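Local coordinates for heterokaryon incompatibility protein S (Podospora anserina, PDB 2WVO) that controls heterokaryon incompatibility, triggering a lethal reaction when it meets the prion form of its incompatible counterpart after vegetative cell fusion, at residues F113-K116 / D117-P120; I121-A124 / L125-R128. All blocks are in the same frame, centred on the assembly; numbering follows the deposited sequence.

Overall arrangement
Contacts 1 and 2 follow one another along the chain without a gap, their centres about 9 Å apart on the same side of the chain's centre. Contact 1 (113-116 with 117-120) takes in the end of the loop after helix 75-104 and the first residue of helix 120-136; contact 2 (121-124 with 125-128) carries that helix on. Side chains link them: M118 packs on R123 and H126, and D115 on R123, with a weak hydrogen bond between D115 and H126. Helix 38-59 borders both, and helix 194-204 covers another part of contact 2. Both belong to the largely helical globular domain, which inhibits the protein's C-terminal prion domain in cis, and lead from a surface turn into helix 120-136.

Contact 1 (F113-K116 / D117-P120); sequences FEDK and DMKP
The edge of the F113 ring faces D117, whose OD1 lies near the ring plane, 3.6 Å from F113 CD2. Ring and carboxylate planes stand 71° apart, and the ring also stacks with that of Y38 from helix 38-59. From above the carboxylate plane comes the backbone NH of E114, making a hydrogen bond of 2.9 Å between E114 N and D117 OD1. D117 CG lies anti to its own carbonyl carbon (chi1 -63°), which turns the carboxylate back toward the chain preceding it. A backbone bond runs the other way, D117 N to E114 O at 2.9 Å, so E114 and D117 are tied twice, by side chain and by backbone. R32 adds a weak, long ion pair to D117 OD1. One residue further on, M118 N donates a longer bond to D115 O, 3.3 Å away. The side chains of D115 and M118 run side by side in the same direction; a bend at chi3 (-73°) brings M118 CE within 4.0 Å of D115 CB and 3.2 Å of D115 O. M118 is buried, packed also on Y38 and Q42 of helix 38-59. Successive bonds from residue i+3 back to residue i mark a short 3-10 turn, here with the D117 carboxylate taking the NH three residues back, as in one half of a capping box, and leading to K119, the N-cap of helix 120-136.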
# COMPACT_ATOMS: atom_id res chain seq x y z
N PHE A 113 -6.10 18.12 15.06
CA PHE A 113 -7.21 18.06 16.00
C PHE A 113 -6.83 17.28 17.26
O PHE A 113 -6.08 16.30 17.20
CB PHE A 113 -8.41 17.37 15.36
CG PHE A 113 -9.12 18.19 14.32
CD1 PHE A 113 -9.05 17.84 12.97
CD2 PHE A 113 -9.90 19.30 14.68
CE1 PHE A 113 -9.73 18.59 12.00
CE2 PHE A 113 -10.58 20.05 13.72
CZ PHE A 113 -10.49 19.70 12.37
N GLU A 114 -7.36 17.72 18.40
CA GLU A 114 -7.36 16.95 19.65
C GLU A 114 -8.76 16.37 19.86
O GLU A 114 -9.73 16.84 19.27
CB GLU A 114 -7.03 17.84 20.85
CG GLU A 114 -5.61 18.39 20.88
CD GLU A 114 -5.46 19.50 21.91
OE1 GLU A 114 -5.02 20.61 21.55
OE2 GLU A 114 -5.80 19.27 23.09
N ASP A 115 -8.86 15.34 20.70
CA ASP A 115 -10.14 14.65 20.94
C ASP A 115 -11.27 15.58 21.38
O ASP A 115 -12.41 15.41 20.96
CB ASP A 115 -9.96 13.52 21.95
CG ASP A 115 -9.32 12.28 21.35
OD1 ASP A 115 -8.95 12.29 20.15
OD2 ASP A 115 -9.19 11.28 22.09
N LYS A 116 -10.93 16.56 22.21
CA LYS A 116 -11.90 17.55 22.69
C LYS A 116 -12.56 18.37 21.57
O LYS A 116 -13.63 18.95 21.79
CB LYS A 116 -11.27 18.47 23.74
CG LYS A 116 -10.01 19.19 23.26
CD LYS A 116 -9.41 20.04 24.36
CE LYS A 116 -8.41 21.02 23.79
NZ LYS A 116 -7.96 21.99 24.82
N ASP A 117 -11.94 18.41 20.39
CA ASP A 117 -12.45 19.19 19.25
C ASP A 117 -13.71 18.60 18.60
O ASP A 117 -14.46 19.32 17.93
CB ASP A 117 -11.37 19.38 18.17
CG ASP A 117 -10.16 20.17 18.67
OD1 ASP A 117 -9.07 20.01 18.07
OD2 ASP A 117 -10.27 20.95 19.63
N MET A 118 -13.93 17.31 18.80
CA MET A 118 -15.09 16.60 18.24
C MET A 118 -16.40 17.15 18.79
O MET A 118 -16.44 17.57 19.95
CB MET A 118 -15.02 15.10 18.55
CG MET A 118 -14.13 14.27 17.62
SD MET A 118 -14.03 12.50 18.03
CE MET A 118 -13.02 12.59 19.50
N LYS A 119 -17.44 17.16 17.96
CA LYS A 119 -18.83 17.41 18.40
C LYS A 119 -19.13 16.50 19.60
O LYS A 119 -18.46 15.48 19.76
CB LYS A 119 -19.81 17.07 17.26
CG LYS A 119 -20.14 15.54 17.14
CD LYS A 119 -21.02 15.15 15.94
CE LYS A 119 -20.21 15.03 14.66
NZ LYS A 119 -20.95 14.50 13.49
N PRO A 120 -20.12 16.85 20.44
CA PRO A 120 -20.40 16.00 21.61
C PRO A 120 -20.82 14.56 21.27
O PRO A 120 -20.49 13.63 22.01
CB PRO A 120 -21.54 16.73 22.33
CG PRO A 120 -21.47 18.13 21.83
CD PRO A 120 -21.03 18.02 20.41

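Contact 2 (I121-A124 / L125-R128); sequences IGRA and LHRR
R123 reaches along the helix surface to R127 and H126. Its chain leaves CB with CG opposite the backbone N (chi1 -178°), then bends at chi2 (77°), a course that lays the guanidinium beside the next turn. CG already comes within 4.0 Å of R127 NH2, and NE passes the same nitrogen at a similar distance. R123 CZ is closer, 3.6 Å from R127 NH2, which sits over the centre of one face of the R123 guanidinium. At the tip the two branches part: R123 NH1 approaches the edge of the H126 imidazole in its plane, 3.7 Å from H126 CD2, whereas R123 NH2 lies 3.4 Å from R127 NH1. The two guanidinium planes are inclined by 41°. Both groups are donors and neither bonds the other, so this approach of like charges probably costs some energy. H126 is held by a hydrogen bond from ND1 to D46 and a weak one between NE2 and D115. Beneath the side chains, H126 N bonds to G122 O at 2.9 Å and R127 N to R123 O at 3.1 Å. On another side of the helix, L125 packs on L43 and on L200 of helix 194-204. The i to i+4 bonds are those of a regular alpha-helix; R123 and R127 along one side, with L125 and H126 turned to neighbouring helices, make it amphipathic, as expected at the border of a helical bundle.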
# COMPACT_ATOMS: atom_id res chain seq x y z
N ILE A 121 -21.54 14.38 20.16
CA ILE A 121 -22.06 13.07 19.77
C ILE A 121 -20.98 12.18 19.15
O ILE A 121 -20.89 10.99 19.46
CB ILE A 121 -23.32 13.20 18.87
CG1 ILE A 121 -24.56 13.20 19.77
CG2 ILE A 121 -23.39 12.07 17.84
CD1 ILE A 121 -25.79 13.78 19.15
N GLY A 122 -20.15 12.77 18.30
CA GLY A 122 -18.97 12.10 17.77
C GLY A 122 -18.00 11.79 18.90
O GLY A 122 -17.43 10.70 18.94
N ARG A 123 -17.82 12.74 19.81
CA ARG A 123 -16.93 12.58 20.97
C ARG A 123 -17.33 11.37 21.82
O ARG A 123 -16.46 10.60 22.23
CB ARG A 123 -16.93 13.87 21.81
CG ARG A 123 -16.01 13.90 23.04
CD ARG A 123 -14.55 14.10 22.66
NE ARG A 123 -13.63 13.91 23.79
CZ ARG A 123 -13.09 12.74 24.14
NH1 ARG A 123 -13.38 11.62 23.47
NH2 ARG A 123 -12.27 12.67 25.18
N ALA A 124 -18.64 11.22 22.05
CA ALA A 124 -19.19 10.14 22.89
C ALA A 124 -19.10 8.75 22.24
O ALA A 124 -18.83 7.76 22.93
CB ALA A 124 -20.63 10.46 23.30
N LEU A 125 -19.37 8.68 20.94
CA LEU A 125 -19.18 7.46 20.16
C LEU A 125 -17.71 7.03 20.16
O LEU A 125 -17.40 5.85 20.30
CB LEU A 125 -19.64 7.68 18.73
CG LEU A 125 -20.87 7.01 18.10
CD1 LEU A 125 -21.83 6.35 19.10
CD2 LEU A 125 -21.59 8.02 17.21
N HIS A 126 -16.82 8.01 19.98
CA HIS A 126 -15.38 7.79 19.99
C HIS A 126 -14.90 7.15 21.30
O HIS A 126 -14.10 6.21 21.29
CB HIS A 126 -14.63 9.11 19.74
CG HIS A 126 -13.14 8.99 19.81
ND1 HIS A 126 -12.40 8.30 18.88
CD2 HIS A 126 -12.25 9.46 20.72
CE1 HIS A 126 -11.12 8.36 19.20
NE2 HIS A 126 -11.01 9.06 20.31
N ARG A 127 -15.40 7.68 22.42
CA ARG A 127 -15.08 7.15 23.75
C ARG A 127 -15.58 5.72 23.89
O ARG A 127 -14.86 4.85 24.38
CB ARG A 127 -15.70 8.04 24.85
CG ARG A 127 -15.10 7.86 26.24
CD ARG A 127 -15.88 8.62 27.33
NE ARG A 127 -16.17 10.02 26.96
CZ ARG A 127 -15.29 11.02 27.01
NH1 ARG A 127 -14.05 10.82 27.43
NH2 ARG A 127 -15.67 12.24 26.64
N ARG A 128 -16.80 5.48 23.42
CA ARG A 128 -17.44 4.16 23.46
C ARG A 128 -16.71 3.12 22.60
O ARG A 128 -16.57 1.97 23.02
CB ARG A 128 -18.92 4.29 23.07
CG ARG A 128 -19.70 2.98 22.97
CD ARG A 128 -21.16 3.25 22.68
NE ARG A 128 -21.97 3.33 23.90
CZ ARG A 128 -22.28 4.46 24.54
NH1 ARG A 128 -21.84 5.63 24.08
NH2 ARG A 128 -23.01 4.42 25.64